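PDB 6A6E: cysteine desulfurase from Fervidobacterium islandicum, which removes sulfur from L-cysteine with a pyridoxal-5'-phosphate cofactor, giving L-alanine and an enzyme-bound persulfide, and probably supplies that sulfur through the Suf pathway. Local coordinates for the interface of chains A and B. Sequence-based numbering; all coordinates share one arbitrary frame. Chains: chain A/B, Cysteine desulfurase.

All three contacts belong to one two-fold symmetric interface, so each recurs with the chains exchanged. Contact 1 and contact 2, about 35 Å apart between C-alpha centres, show the same region from its two symmetric sides: residues 134, 138 and 269 take part in both, and helix 378-387 supplies residue 379 in one and 378 in the other. The C-alpha centre of contact 3 is about 18 Å from that of contact 2 and about 44 Å from that of contact 1. Parts of the interface adjoin the active site: A:His134 follows cofactor-pocket residue A:His133, and B:Arg371 precedes persulfide-bearing B:Cys376, so dimer formation may be coupled to active-site shape.

Contact 1: the interface of chains A and B. Residues chain A 134, 137-138, 141, 153, 379; chain B 269-271, 274.
B:Val269 and B:Thr270 run extended and the backbone turns at B:Phe271, which lays this segment of the desulfurase's two-fold subunit interface across the A:134-136 3-10 helix, the start of helix 138-147 and A:Pro379 of helix 378-387. B:Val269 meets A:His134 tip to tip, its CG2 centred over one imidazole face, 3.7 Å from the centroid of the A:His134 ring. The other branch, B:Val269 CG1, anti to the backbone N (chi1 177°), stays near CD2 of that ring; it slides past A:Leu137, 3.7 Å from A:Leu137 CD2, and also reaches A:Pro379 CG. B:Phe271 is wedged between two partners. A:Pro379 CB sits over one face of the B:Phe271 ring, offset toward the rim, while B:Phe271 CD1 is directed at a face of A:Tyr153, 3.3 Å from A:Tyr153 CE2. The two aromatic planes are 63° apart, an edge-to-face pair. The same tyrosine fixes the turn through its phenol: A:Tyr153 OH donates to the backbone oxygen B:Phe271 O at 2.7 Å, in the carbonyl plane on a lone pair. A:Val141 CG2 packs against that oxygen too. At the far end two valine branches touch, A:Val138 CG1 and B:Val274 CG1, 3.8 Å apart.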
ATOM      1  N   HIS A 134       4.932  18.289  -2.037  1.00 16.94           N
ATOM      2  CA  HIS A 134       5.865  17.746  -1.036  1.00 17.29           C
ATOM      3  C   HIS A 134       6.381  16.351  -1.412  1.00 16.33           C
ATOM      4  O   HIS A 134       7.521  16.035  -1.139  1.00 15.56           O
ATOM      5  CB  HIS A 134       5.226  17.719   0.366  1.00 16.85           C
ATOM      6  CG  HIS A 134       5.039  19.088   0.931  1.00 18.44           C
ATOM      7  ND1 HIS A 134       4.156  19.372   1.959  1.00 17.89           N
ATOM      8  CD2 HIS A 134       5.544  20.276   0.522  1.00 17.36           C
ATOM      9  CE1 HIS A 134       4.172  20.675   2.190  1.00 18.68           C
ATOM     10  NE2 HIS A 134       4.992  21.245   1.313  1.00 17.44           N
ATOM     11  N   LEU A 137       9.384  16.695  -3.484  1.00 20.03           N
ATOM     12  CA  LEU A 137      10.232  17.747  -2.965  1.00 19.22           C
ATOM     13  C   LEU A 137      10.914  17.257  -1.693  1.00 20.10           C
ATOM     14  O   LEU A 137      12.142  17.147  -1.655  1.00 18.57           O
ATOM     15  CB  LEU A 137       9.485  19.082  -2.809  1.00 19.56           C
ATOM     16  CG  LEU A 137      10.334  20.305  -2.408  1.00 19.67           C
ATOM     17  CD1 LEU A 137       9.737  21.585  -2.935  1.00 22.50           C
ATOM     18  CD2 LEU A 137      10.491  20.415  -0.917  1.00 21.20           C
ATOM     19  N   VAL A 138      10.141  16.874  -0.698  1.00 18.24           N
ATOM     20  CA  VAL A 138      10.719  16.471   0.570  1.00 17.15           C
ATOM     21  C   VAL A 138      11.641  15.276   0.468  1.00 17.07           C
ATOM     22  O   VAL A 138      12.675  15.301   1.123  1.00 18.59           O
ATOM     23  CB  VAL A 138       9.654  16.192   1.638  1.00 19.68           C
ATOM     24  CG1 VAL A 138      10.307  15.889   2.984  1.00 19.85           C
ATOM     25  CG2 VAL A 138       8.748  17.402   1.722  1.00 21.61           C
ATOM     26  N   VAL A 141      15.012  16.817  -0.787  1.00 20.01           N
ATOM     27  CA  VAL A 141      15.643  17.761   0.130  1.00 20.10           C
ATOM     28  C   VAL A 141      16.130  17.029   1.369  1.00 22.21           C
ATOM     29  O   VAL A 141      17.293  17.172   1.765  1.00 20.72           O
ATOM     30  CB  VAL A 141      14.672  18.851   0.524  1.00 22.03           C
ATOM     31  CG1 VAL A 141      15.192  19.670   1.680  1.00 24.41           C
ATOM     32  CG2 VAL A 141      14.302  19.688  -0.703  1.00 24.72           C
ATOM     33  N   TYR A 153      16.459  24.234  -8.304  1.00 21.55           N
ATOM     34  CA  TYR A 153      15.074  24.447  -8.722  1.00 22.53           C
ATOM     35  C   TYR A 153      14.936  25.226 -10.013  1.00 24.90           C
ATOM     36  O   TYR A 153      15.667  26.163 -10.218  1.00 26.13           O
ATOM     37  CB  TYR A 153      14.341  25.250  -7.660  1.00 22.50           C
ATOM     38  CG  TYR A 153      14.154  24.499  -6.378  1.00 22.61           C
ATOM     39  CD1 TYR A 153      15.165  24.437  -5.425  1.00 23.63           C
ATOM     40  CD2 TYR A 153      12.957  23.870  -6.103  1.00 21.49           C
ATOM     41  CE1 TYR A 153      14.997  23.754  -4.229  1.00 23.12           C
ATOM     42  CE2 TYR A 153      12.778  23.200  -4.920  1.00 22.29           C
ATOM     43  CZ  TYR A 153      13.783  23.133  -3.985  1.00 22.78           C
ATOM     44  OH  TYR A 153      13.562  22.466  -2.775  1.00 23.98           O
ATOM     45  N   PRO A 379       6.440  25.586   0.027  1.00 23.15           N
ATOM     46  CA  PRO A 379       7.322  26.554  -0.586  1.00 24.00           C
ATOM     47  C   PRO A 379       6.647  27.353  -1.742  1.00 25.36           C
ATOM     48  O   PRO A 379       6.930  28.560  -1.892  1.00 25.40           O
ATOM     49  CB  PRO A 379       8.533  25.702  -1.037  1.00 22.94           C
ATOM     50  CG  PRO A 379       8.443  24.440  -0.220  1.00 21.92           C
ATOM     51  CD  PRO A 379       6.973  24.220  -0.088  1.00 21.96           C
TER
ATOM     52  N   VAL B 269       7.786  22.825   5.634  1.00 19.81           N
ATOM     53  CA  VAL B 269       8.679  22.560   4.506  1.00 20.70           C
ATOM     54  C   VAL B 269       9.213  23.874   3.903  1.00 20.79           C
ATOM     55  O   VAL B 269       8.450  24.716   3.568  1.00 17.47           O
ATOM     56  CB  VAL B 269       7.921  21.752   3.391  1.00 19.83           C
ATOM     57  CG1 VAL B 269       8.834  21.551   2.208  1.00 19.42           C
ATOM     58  CG2 VAL B 269       7.450  20.416   3.964  1.00 21.54           C
ATOM     59  N   THR B 270      10.521  24.006   3.717  1.00 25.90           N
ATOM     60  CA  THR B 270      11.067  25.073   2.868  1.00 24.44           C
ATOM     61  C   THR B 270      11.798  24.434   1.691  1.00 23.98           C
ATOM     62  O   THR B 270      11.977  23.209   1.638  1.00 24.67           O
ATOM     63  CB  THR B 270      12.098  25.960   3.602  1.00 25.72           C
ATOM     64  OG1 THR B 270      13.284  25.218   3.831  1.00 24.36           O
ATOM     65  CG2 THR B 270      11.558  26.547   4.881  1.00 28.36           C
ATOM     66  N   PHE B 271      12.294  25.256   0.761  1.00 25.71           N
ATOM     67  CA  PHE B 271      13.134  24.753  -0.333  1.00 24.05           C
ATOM     68  C   PHE B 271      14.397  24.050   0.148  1.00 23.65           C
ATOM     69  O   PHE B 271      14.945  23.217  -0.573  1.00 25.39           O
ATOM     70  CB  PHE B 271      13.474  25.895  -1.324  1.00 26.35           C
ATOM     71  CG  PHE B 271      12.295  26.379  -2.134  1.00 26.12           C
ATOM     72  CD1 PHE B 271      11.531  25.514  -2.852  1.00 29.01           C
ATOM     73  CD2 PHE B 271      11.983  27.735  -2.183  1.00 27.90           C
ATOM     74  CE1 PHE B 271      10.477  25.972  -3.603  1.00 31.16           C
ATOM     75  CE2 PHE B 271      10.951  28.199  -2.925  1.00 25.21           C
ATOM     76  CZ  PHE B 271      10.198  27.336  -3.640  1.00 29.51           C
ATOM     77  N   VAL B 274      13.257  20.604   6.165  1.00 26.05           N
ATOM     78  CA  VAL B 274      11.966  20.105   6.592  1.00 25.29           C
ATOM     79  C   VAL B 274      11.954  19.775   8.036  1.00 22.87           C
ATOM     80  O   VAL B 274      12.969  19.357   8.571  1.00 19.36           O
ATOM     81  CB  VAL B 274      11.582  18.832   5.811  1.00 30.32           C
ATOM     82  CG1 VAL B 274      11.530  19.209   4.367  1.00 36.45           C
ATOM     83  CG2 VAL B 274      12.571  17.674   5.988  1.00 30.33           C
TER

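Contact 2: the interface of chains A and B. Residues chain A 262-263, 266-267, 269; chain B 134-135, 138, 378.
The loop at A:262-263 and the short strands A:266 and A:268-269 of chain A meet the 3-10 helix B:134-136, the start of helix B:138-147 and the first turn of helix B:378-387. This is a subunit contact in a class-V aminotransferase-fold desulfurase, beside the cofactor-pocket residue B:His133 and with pocket residue B:Ala135 within it. B:Gln378 reaches over with its chain extended beyond CG and reads the chain A backbone with both ends of its amide. B:Gln378 NE2 donates almost straight (177° at H) to A:Asp267 O at 2.9 Å, the acceptor lying in the amide plane but the donor tilted from the plane of the A:Asp267 carbonyl. B:Gln378 OE1 accepts from A:Val269 N at 3.0 Å, the N-H coming from above the plane of the side-chain carbonyl, 57° out of it. Together these bonds hold the amide against turning. Its backbone works inward: B:Gln378 N donates to B:His134 NE2 at 3.1 Å, tilted from the imidazole plane, which restrains the ring that A:Val269 packs on. A:Ile266 crosses B:His134 at about a right angle, A:Ile266 CG1 3.7 Å from B:His134 ND1. That CG1 lies between the backbone N and the carbonyl carbon (chi1 51°), and A:Ile266 CD1 meets the glutamine tip to tip, 3.6 Å from B:Gln378 NE2. The CG2 branch crosses to the methyls of B:Val138. With no side chain at A:Gly262, the backbones approach, A:Gly262 CA 4.1 Å from B:Ala135 CA.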
ATOM      1  N   GLY A 262      12.222  -8.565   0.124  1.00 15.69           N
ATOM      2  CA  GLY A 262      11.380  -9.554   0.749  1.00 16.37           C
ATOM      3  C   GLY A 262      11.050 -10.647  -0.244  1.00 18.66           C
ATOM      4  O   GLY A 262      11.809 -10.937  -1.179  1.00 19.54           O
ATOM      5  N   GLY A 263       9.887 -11.234  -0.070  1.00 18.11           N
ATOM      6  CA  GLY A 263       9.460 -12.292  -0.900  1.00 17.82           C
ATOM      7  C   GLY A 263       9.062 -11.836  -2.258  1.00 17.49           C
ATOM      8  O   GLY A 263       8.905 -10.607  -2.491  1.00 15.47           O
ATOM      9  N   ILE A 266      12.917 -11.873  -4.962  1.00 17.80           N
ATOM     10  CA  ILE A 266      14.172 -12.610  -4.954  1.00 18.94           C
ATOM     11  C   ILE A 266      14.125 -13.716  -6.015  1.00 20.61           C
ATOM     12  O   ILE A 266      13.034 -14.076  -6.596  1.00 18.26           O
ATOM     13  CB  ILE A 266      14.551 -13.163  -3.524  1.00 19.32           C
ATOM     14  CG1 ILE A 266      13.423 -13.935  -2.861  1.00 18.87           C
ATOM     15  CG2 ILE A 266      14.918 -12.016  -2.607  1.00 20.59           C
ATOM     16  CD1 ILE A 266      13.121 -15.291  -3.508  1.00 20.11           C
ATOM     17  N   ASP A 267      15.308 -14.222  -6.296  1.00 20.68           N
ATOM     18  CA  ASP A 267      15.472 -15.468  -7.109  1.00 23.53           C
ATOM     19  C   ASP A 267      16.048 -16.489  -6.121  1.00 23.81           C
ATOM     20  O   ASP A 267      15.332 -17.402  -5.729  1.00 22.20           O
ATOM     21  CB  ASP A 267      16.397 -15.204  -8.311  1.00 26.89           C
ATOM     22  CG  ASP A 267      16.795 -16.503  -9.089  1.00 32.56           C
ATOM     23  OD1 ASP A 267      16.241 -17.569  -8.789  1.00 31.17           O
ATOM     24  OD2 ASP A 267      17.688 -16.417  -9.965  1.00 33.99           O
ATOM     25  N   VAL A 269      17.983 -17.032  -2.255  1.00 18.97           N
ATOM     26  CA  VAL A 269      18.363 -16.462  -1.014  1.00 19.11           C
ATOM     27  C   VAL A 269      19.150 -17.500  -0.200  1.00 20.39           C
ATOM     28  O   VAL A 269      18.664 -18.587  -0.034  1.00 21.80           O
ATOM     29  CB  VAL A 269      17.091 -16.118  -0.215  1.00 19.27           C
ATOM     30  CG1 VAL A 269      17.466 -15.589   1.163  1.00 19.77           C
ATOM     31  CG2 VAL A 269      16.241 -15.161  -1.030  1.00 20.09           C
TER
ATOM     32  N   HIS B 134      11.520 -14.606   4.157  1.00 15.77           N
ATOM     33  CA  HIS B 134      12.288 -13.597   3.397  1.00 14.95           C
ATOM     34  C   HIS B 134      12.046 -12.138   3.782  1.00 16.47           C
ATOM     35  O   HIS B 134      12.994 -11.318   3.723  1.00 13.93           O
ATOM     36  CB  HIS B 134      12.123 -13.792   1.861  1.00 15.40           C
ATOM     37  CG  HIS B 134      12.700 -15.087   1.361  1.00 15.03           C
ATOM     38  ND1 HIS B 134      12.313 -15.659   0.169  1.00 16.26           N
ATOM     39  CD2 HIS B 134      13.536 -15.978   1.958  1.00 15.10           C
ATOM     40  CE1 HIS B 134      12.975 -16.806   0.011  1.00 17.20           C
ATOM     41  NE2 HIS B 134      13.715 -17.024   1.084  1.00 15.32           N
ATOM     42  N   ALA B 135      10.816 -11.804   4.183  1.00 14.20           N
ATOM     43  CA  ALA B 135      10.514 -10.451   4.643  1.00 13.86           C
ATOM     44  C   ALA B 135      11.348  -9.979   5.846  1.00 13.82           C
ATOM     45  O   ALA B 135      11.638  -8.776   5.974  1.00 13.93           O
ATOM     46  CB  ALA B 135       9.054 -10.319   4.978  1.00 13.09           C
ATOM     47  N   VAL B 138      15.728 -11.062   4.112  1.00 16.85           N
ATOM     48  CA  VAL B 138      16.345 -10.410   2.960  1.00 18.43           C
ATOM     49  C   VAL B 138      16.695  -8.944   3.195  1.00 18.50           C
ATOM     50  O   VAL B 138      17.767  -8.494   2.739  1.00 19.89           O
ATOM     51  CB  VAL B 138      15.550 -10.594   1.635  1.00 18.48           C
ATOM     52  CG1 VAL B 138      16.243  -9.895   0.459  1.00 20.13           C
ATOM     53  CG2 VAL B 138      15.412 -12.068   1.320  1.00 18.73           C
ATOM     54  N   GLN B 378      13.836 -19.982   1.851  1.00 21.23           N
ATOM     55  CA  GLN B 378      14.814 -20.840   1.153  1.00 22.05           C
ATOM     56  C   GLN B 378      15.959 -21.325   2.076  1.00 21.15           C
ATOM     57  O   GLN B 378      16.280 -22.472   2.058  1.00 24.32           O
ATOM     58  CB  GLN B 378      15.365 -20.185  -0.105  1.00 23.96           C
ATOM     59  CG  GLN B 378      14.439 -20.103  -1.302  1.00 25.53           C
ATOM     60  CD  GLN B 378      15.114 -19.391  -2.507  1.00 30.99           C
ATOM     61  OE1 GLN B 378      16.321 -19.526  -2.700  1.00 26.05           O
ATOM     62  NE2 GLN B 378      14.313 -18.688  -3.351  1.00 30.24           N
TER

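Contact 3: the interface of chains A and B. Residues chain A 62-67, 69, 72; chain B 36, 38, 370-371.
Bends at chi2 (71°) and chi3 (66°) fold B:Arg371 so that its guanidinium turns an edge to the chain A loop 63-66, while A:His69, with CG between its backbone N and carbonyl carbon (chi1 66°), turns its imidazole to B:Asp38. This is a polar, charged part of the subunit interface. B:Arg371 NH2 donates nearly straight to A:Asn63 O at 3.0 Å, from well above the carbonyl plane and off its lone pairs, and B:Arg371 NH1 is hydrogen-bonded to A:His65 O at 2.9 Å; both oxygens lie at the guanidinium edge, in plane. A more bent bond from NH1 to the backbone oxygen of A:Arg66, a poorly ordered residue, is less certain. Within chain B, B:Asp38 OD2 accepts B:Arg371 NE on its syn lone pair at 2.8 Å, as a salt bridge, and NH2 nearly along its C-O axis. A leucine at B:Arg371 would probably leave the A:Asn63 and A:His65 carbonyls without their donors and the B:Asp38 carboxylate without its guanidinium mate. A:His69 NE2 donates to B:Asp38 OD2 at 2.8 Å, on the anti side and somewhat out of the carboxylate plane, a third donor to that oxygen; ring and carboxylate planes are almost perpendicular. A:Ala72 CB lies 3.6 Å above the plane of the A:His69 ring, offset toward its rim.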
ATOM      1  N   SER A  62      -7.034 -15.132  -3.466  1.00 16.74           N
ATOM      2  CA  SER A  62      -6.036 -15.818  -2.696  1.00 17.05           C
ATOM      3  C   SER A  62      -4.733 -15.110  -2.965  1.00 15.35           C
ATOM      4  O   SER A  62      -4.688 -14.242  -3.776  1.00 15.18           O
ATOM      5  CB  SER A  62      -5.815 -17.261  -3.168  1.00 21.71           C
ATOM      6  OG  SER A  62      -6.775 -18.117  -2.651  1.00 28.36           O
ATOM      7  N   ASN A  63      -3.655 -15.512  -2.304  1.00 15.51           N
ATOM      8  CA  ASN A  63      -2.371 -14.876  -2.563  1.00 16.64           C
ATOM      9  C   ASN A  63      -1.860 -15.399  -3.894  1.00 17.70           C
ATOM     10  O   ASN A  63      -2.239 -16.487  -4.347  1.00 20.29           O
ATOM     11  CB  ASN A  63      -1.370 -15.097  -1.436  1.00 15.99           C
ATOM     12  CG  ASN A  63      -0.383 -13.910  -1.321  1.00 16.39           C
ATOM     13  OD1 ASN A  63      -0.115 -13.200  -2.343  1.00 14.20           O
ATOM     14  ND2 ASN A  63       0.142 -13.672  -0.110  1.00 14.98           N
ATOM     15  N   ILE A  64      -1.007 -14.634  -4.527  1.00 16.41           N
ATOM     16  CA  ILE A  64      -0.702 -14.859  -5.912  1.00 16.16           C
ATOM     17  C   ILE A  64       0.746 -15.308  -6.157  1.00 17.75           C
ATOM     18  O   ILE A  64       1.587 -15.179  -5.288  1.00 16.38           O
ATOM     19  CB  ILE A  64      -0.932 -13.562  -6.680  1.00 16.37           C
ATOM     20  CG1 ILE A  64      -0.173 -12.371  -6.094  1.00 16.67           C
ATOM     21  CG2 ILE A  64      -2.395 -13.246  -6.708  1.00 17.73           C
ATOM     22  CD1 ILE A  64      -0.192 -11.204  -7.097  1.00 18.34           C
ATOM     23  N   HIS A  65       1.028 -15.717  -7.369  1.00 19.12           N
ATOM     24  CA  HIS A  65       2.320 -16.318  -7.803  1.00 23.42           C
ATOM     25  C   HIS A  65       2.449 -17.751  -7.189  1.00 25.85           C
ATOM     26  O   HIS A  65       1.780 -18.068  -6.213  1.00 24.71           O
ATOM     27  CB  HIS A  65       3.578 -15.437  -7.487  1.00 21.94           C
ATOM     28  CG  HIS A  65       3.437 -14.011  -7.902  1.00 21.13           C
ATOM     29  ND1 HIS A  65       3.142 -13.647  -9.199  1.00 22.53           N
ATOM     30  CD2 HIS A  65       3.502 -12.851  -7.194  1.00 19.56           C
ATOM     31  CE1 HIS A  65       3.019 -12.336  -9.278  1.00 21.30           C
ATOM     32  NE2 HIS A  65       3.265 -11.823  -8.086  1.00 20.15           N
ATOM     33  N   ARG A  66       3.276 -18.599  -7.790  1.00 32.93           N
ATOM     34  CA  ARG A  66       3.460 -20.013  -7.310  1.00 34.21           C
ATOM     35  C   ARG A  66       2.097 -20.639  -7.137  1.00 27.53           C
ATOM     36  O   ARG A  66       1.771 -21.195  -6.068  1.00 33.77           O
ATOM     37  CB  ARG A  66       4.228 -20.082  -5.948  1.00 38.49           C
ATOM     38  CG  ARG A  66       5.740 -19.804  -6.010  1.00 44.94           C
ATOM     39  CD  ARG A  66       6.389 -19.625  -4.605  1.00 46.64           C
ATOM     40  NE  ARG A  66       6.222 -18.264  -4.038  1.00 48.45           N
ATOM     41  CZ  ARG A  66       6.722 -17.146  -4.594  1.00 54.00           C
ATOM     42  NH1 ARG A  66       7.439 -17.211  -5.707  1.00 55.17           N
ATOM     43  NH2 ARG A  66       6.515 -15.949  -4.053  1.00 52.38           N
ATOM     44  N   ALA A  67       1.255 -20.451  -8.135  1.00 24.87           N
ATOM     45  CA  ALA A  67      -0.168 -20.711  -7.952  1.00 24.93           C
ATOM     46  C   ALA A  67      -0.410 -22.161  -8.345  1.00 28.28           C
ATOM     47  O   ALA A  67      -0.159 -22.514  -9.482  1.00 28.27           O
ATOM     48  CB  ALA A  67      -0.988 -19.820  -8.860  1.00 25.50           C
ATOM     49  N   HIS A  69      -3.285 -24.036  -6.616  1.00 20.10           N
ATOM     50  CA  HIS A  69      -4.684 -24.224  -6.464  1.00 17.62           C
ATOM     51  C   HIS A  69      -5.545 -23.212  -7.264  1.00 16.96           C
ATOM     52  O   HIS A  69      -5.042 -22.183  -7.767  1.00 16.34           O
ATOM     53  CB  HIS A  69      -5.007 -24.325  -4.988  1.00 15.20           C
ATOM     54  CG  HIS A  69      -4.769 -23.068  -4.193  1.00 15.70           C
ATOM     55  ND1 HIS A  69      -5.687 -22.045  -4.154  1.00 14.73           N
ATOM     56  CD2 HIS A  69      -3.795 -22.745  -3.295  1.00 14.57           C
ATOM     57  CE1 HIS A  69      -5.289 -21.134  -3.260  1.00 16.51           C
ATOM     58  NE2 HIS A  69      -4.142 -21.536  -2.718  1.00 15.17           N
ATOM     59  N   ALA A  72      -5.824 -19.420  -6.228  1.00 17.10           N
ATOM     60  CA  ALA A  72      -4.557 -18.758  -6.436  1.00 16.59           C
ATOM     61  C   ALA A  72      -4.290 -18.522  -7.901  1.00 17.24           C
ATOM     62  O   ALA A  72      -3.721 -17.473  -8.225  1.00 15.99           O
ATOM     63  CB  ALA A  72      -3.397 -19.505  -5.811  1.00 17.05           C
TER
ATOM     64  N   TYR B  36     -10.540 -24.845   1.916  1.00 15.62           N
ATOM     65  CA  TYR B  36      -9.517 -23.786   1.857  1.00 14.44           C
ATOM     66  C   TYR B  36      -8.524 -23.935   3.024  1.00 14.18           C
ATOM     67  O   TYR B  36      -8.796 -23.536   4.150  1.00 14.04           O
ATOM     68  CB  TYR B  36     -10.124 -22.371   1.773  1.00 14.03           C
ATOM     69  CG  TYR B  36      -9.065 -21.327   1.452  1.00 15.28           C
ATOM     70  CD1 TYR B  36      -8.611 -21.127   0.126  1.00 17.30           C
ATOM     71  CD2 TYR B  36      -8.460 -20.597   2.466  1.00 16.12           C
ATOM     72  CE1 TYR B  36      -7.596 -20.199  -0.178  1.00 18.13           C
ATOM     73  CE2 TYR B  36      -7.477 -19.645   2.194  1.00 15.99           C
ATOM     74  CZ  TYR B  36      -7.017 -19.470   0.906  1.00 17.15           C
ATOM     75  OH  TYR B  36      -6.062 -18.552   0.730  1.00 19.59           O
ATOM     76  N   ASP B  38      -5.028 -22.854   2.771  1.00 14.80           N
ATOM     77  CA  ASP B  38      -3.876 -22.053   2.431  1.00 16.31           C
ATOM     78  C   ASP B  38      -3.990 -20.638   3.106  1.00 15.84           C
ATOM     79  O   ASP B  38      -3.580 -19.584   2.526  1.00 14.41           O
ATOM     80  CB  ASP B  38      -3.780 -21.850   0.940  1.00 15.50           C
ATOM     81  CG  ASP B  38      -2.434 -21.378   0.529  1.00 18.60           C
ATOM     82  OD1 ASP B  38      -1.442 -21.601   1.312  1.00 21.85           O
ATOM     83  OD2 ASP B  38      -2.358 -20.829  -0.624  1.00 21.29           O
ATOM     84  N   THR B 370      -3.927 -26.084  -0.992  1.00 15.05           N
ATOM     85  CA  THR B 370      -2.687 -26.079  -0.280  1.00 15.72           C
ATOM     86  C   THR B 370      -1.677 -25.342  -1.104  1.00 16.76           C
ATOM     87  O   THR B 370      -1.902 -25.099  -2.280  1.00 15.04           O
ATOM     88  CB  THR B 370      -2.140 -27.490  -0.030  1.00 15.79           C
ATOM     89  OG1 THR B 370      -1.985 -28.170  -1.272  1.00 17.32           O
ATOM     90  CG2 THR B 370      -3.108 -28.265   0.841  1.00 16.27           C
ATOM     91  N   ARG B 371      -0.544 -25.022  -0.487  1.00 17.01           N
ATOM     92  CA  ARG B 371       0.554 -24.371  -1.206  1.00 21.02           C
ATOM     93  C   ARG B 371       1.778 -25.268  -1.204  1.00 19.60           C
ATOM     94  O   ARG B 371       2.020 -25.945  -0.256  1.00 18.23           O
ATOM     95  CB  ARG B 371       0.888 -23.071  -0.490  1.00 23.89           C
ATOM     96  CG  ARG B 371       1.809 -22.093  -1.188  1.00 29.11           C
ATOM     97  CD  ARG B 371       1.153 -21.435  -2.365  1.00 33.00           C
ATOM     98  NE  ARG B 371       0.025 -20.545  -2.093  1.00 35.73           N
ATOM     99  CZ  ARG B 371      -0.350 -19.554  -2.920  1.00 34.96           C
ATOM    100  NH1 ARG B 371       0.328 -19.285  -4.045  1.00 37.61           N
ATOM    101  NH2 ARG B 371      -1.420 -18.840  -2.631  1.00 33.14           N
TER